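Local coordinates for protein 6-phospho-alpha-glucosidase (Merdibacter massiliensis, PDB 6VC6) that probably hydrolyses 6-phospho-alpha-glucosides, a family 4 glycosyl hydrolase that holds NAD and a manganese ion beside its sugar phosphate, at residues V152-R157 with L393-Y398. Numbering follows the deposited sequence.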
loop_
_atom_site.group_PDB
_atom_site.type_symbol
_atom_site.label_atom_id
_atom_site.label_comp_id
_atom_site.label_asym_id
_atom_site.label_seq_id
_atom_site.Cartn_x
_atom_site.Cartn_y
_atom_site.Cartn_z
ATOM N N VAL A 152 9.119 1.730 -2.847
ATOM C CA VAL A 152 8.807 2.357 -4.129
ATOM C C VAL A 152 8.958 3.870 -4.035
ATOM O O VAL A 152 9.515 4.510 -4.936
ATOM C CB VAL A 152 7.394 1.955 -4.593
ATOM C CG1 VAL A 152 6.980 2.771 -5.808
ATOM C CG2 VAL A 152 7.342 0.469 -4.907
ATOM N N ALA A 153 8.473 4.466 -2.942
ATOM C CA ALA A 153 8.568 5.915 -2.785
ATOM C C ALA A 153 10.019 6.373 -2.727
ATOM O O ALA A 153 10.368 7.430 -3.266
ATOM C CB ALA A 153 7.815 6.358 -1.530
ATOM N N GLU A 154 10.883 5.589 -2.075
ATOM C CA GLU A 154 12.293 5.955 -1.997
ATOM C C GLU A 154 12.960 5.881 -3.365
ATOM O O GLU A 154 13.754 6.759 -3.723
ATOM C CB GLU A 154 13.011 5.053 -0.992
ATOM C CG GLU A 154 14.530 5.108 -1.063
ATOM C CD GLU A 154 15.100 6.444 -0.620
ATOM O OE1 GLU A 154 14.372 7.225 0.028
ATOM O OE2 GLU A 154 16.283 6.711 -0.919
ATOM N N ALA A 155 12.644 4.846 -4.147
ATOM C CA ALA A 155 13.224 4.729 -5.482
ATOM C C ALA A 155 12.692 5.812 -6.414
ATOM O O ALA A 155 13.439 6.347 -7.242
ATOM C CB ALA A 155 12.946 3.341 -6.057
ATOM N N LEU A 156 11.405 6.147 -6.296
ATOM C CA LEU A 156 10.836 7.191 -7.142
ATOM C C LEU A 156 11.339 8.573 -6.744
ATOM O O LEU A 156 11.378 9.481 -7.583
ATOM C CB LEU A 156 9.309 7.142 -7.084
ATOM C CG LEU A 156 8.661 5.892 -7.685
ATOM C CD1 LEU A 156 7.147 6.028 -7.722
ATOM C CD2 LEU A 156 9.214 5.609 -9.076
ATOM N N ARG A 157 11.722 8.751 -5.478
ATOM C CA ARG A 157 12.318 10.015 -5.055
ATOM C C ARG A 157 13.626 10.276 -5.790
ATOM O O ARG A 157 13.918 11.416 -6.171
ATOM C CB ARG A 157 12.542 10.005 -3.542
ATOM C CG ARG A 157 13.269 11.230 -3.009
ATOM C CD ARG A 157 13.693 11.041 -1.560
ATOM N NE ARG A 157 14.803 10.101 -1.424
ATOM C CZ ARG A 157 16.079 10.417 -1.625
ATOM N NH1 ARG A 157 16.412 11.652 -1.978
ATOM N NH2 ARG A 157 17.025 9.500 -1.477
ATOM N N LEU A 393 19.364 1.350 1.689
ATOM C CA LEU A 393 20.429 0.478 1.205
ATOM C C LEU A 393 19.928 -0.466 0.121
ATOM O O LEU A 393 20.699 -0.860 -0.760
ATOM C CB LEU A 393 21.028 -0.317 2.366
ATOM C CG LEU A 393 21.910 0.459 3.347
ATOM C CD1 LEU A 393 22.058 -0.306 4.653
ATOM C CD2 LEU A 393 23.271 0.755 2.735
ATOM N N LEU A 394 18.644 -0.833 0.163
ATOM C CA LEU A 394 18.104 -1.747 -0.839
ATOM C C LEU A 394 18.036 -1.085 -2.210
ATOM O O LEU A 394 18.505 -1.649 -3.206
ATOM C CB LEU A 394 16.723 -2.242 -0.412
ATOM C CG LEU A 394 16.101 -3.274 -1.353
ATOM C CD1 LEU A 394 16.852 -4.597 -1.272
ATOM C CD2 LEU A 394 14.626 -3.468 -1.047
ATOM N N VAL A 395 17.449 0.113 -2.286
ATOM C CA VAL A 395 17.406 0.817 -3.560
ATOM C C VAL A 395 18.788 1.322 -3.955
ATOM O O VAL A 395 19.010 1.656 -5.125
ATOM C CB VAL A 395 16.385 1.970 -3.517
ATOM C CG1 VAL A 395 15.089 1.504 -2.869
ATOM C CG2 VAL A 395 16.956 3.156 -2.779
ATOM N N ASP A 396 19.726 1.391 -3.005
ATOM C CA ASP A 396 21.126 1.581 -3.366
ATOM C C ASP A 396 21.622 0.424 -4.222
ATOM O O ASP A 396 22.319 0.632 -5.223
ATOM C CB ASP A 396 21.985 1.713 -2.109
ATOM C CG ASP A 396 22.125 3.146 -1.640
ATOM O OD1 ASP A 396 21.535 4.044 -2.274
ATOM O OD2 ASP A 396 22.829 3.373 -0.634
ATOM N N ALA A 397 21.267 -0.807 -3.841
ATOM C CA ALA A 397 21.651 -1.974 -4.628
ATOM C C ALA A 397 20.998 -1.960 -6.002
ATOM O O ALA A 397 21.588 -2.449 -6.973
ATOM C CB ALA A 397 21.284 -3.255 -3.880
ATOM N N TYR A 398 19.785 -1.413 -6.105
ATOM C CA TYR A 398 19.125 -1.318 -7.402
ATOM C C TYR A 398 19.873 -0.368 -8.329
ATOM O O TYR A 398 20.095 -0.676 -9.505
ATOM C CB TYR A 398 17.676 -0.861 -7.223
ATOM C CG TYR A 398 17.052 -0.326 -8.493
ATOM C CD1 TYR A 398 16.591 -1.188 -9.478
ATOM C CD2 TYR A 398 16.929 1.041 -8.709
ATOM C CE1 TYR A 398 16.024 -0.706 -10.642
ATOM C CE2 TYR A 398 16.364 1.533 -9.869
ATOM C CZ TYR A 398 15.912 0.654 -10.832
ATOM O OH TYR A 398 15.346 1.138 -11.990
#
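Glu154 swings CG anti to its own nitrogen (chi1 166°), while chi1 of Val395 (-45°) sets CG1 beside the backbone N and CG2 between that nitrogen and the carbonyl carbon; the two side chains cross at about a right angle. This CG2 of Val395 meets CG of Glu154 at 3.6 Å, and Ala155 CB meets Val395 CG1 at 4.3 Å. Alanine suits its place because a single methyl lets helices 149-159 and 378-400 come near, with the CA atoms of Ala155 and Val395 6.0 Å apart; the branched valine spreads two methyls over both neighbours.

A bend at chi2 (68°) carries the carboxylate of Glu154 to Arg157, one helical turn on, which grips it side-on. Arg157 NH2 gives a nearly straight bond of 2.9 Å to the syn side of Glu154 OE2, while NE reaches OE1 at 3.3 Å from above the carboxylate plane. Arg158 and Lys392 add salt bridges to OE2 and OE1, Lys392 coming from the partner helix. With an alanine here, Arg157 and Lys392 would probably lose the carboxylate they share, and CG2 of Val395 its methylene neighbour, though Arg158 would keep Asp396.

Helix 149-159 follows parallel strand 141-144, consistent with family 4's Rossmann-like NAD-binding fold; Ala155's side chain lies about 14 Å from the NAD. Glutamate thus serves twice, its aliphatic stem completing an apolar contact and its buried carboxylate, ringed by cations, probably staying ionised.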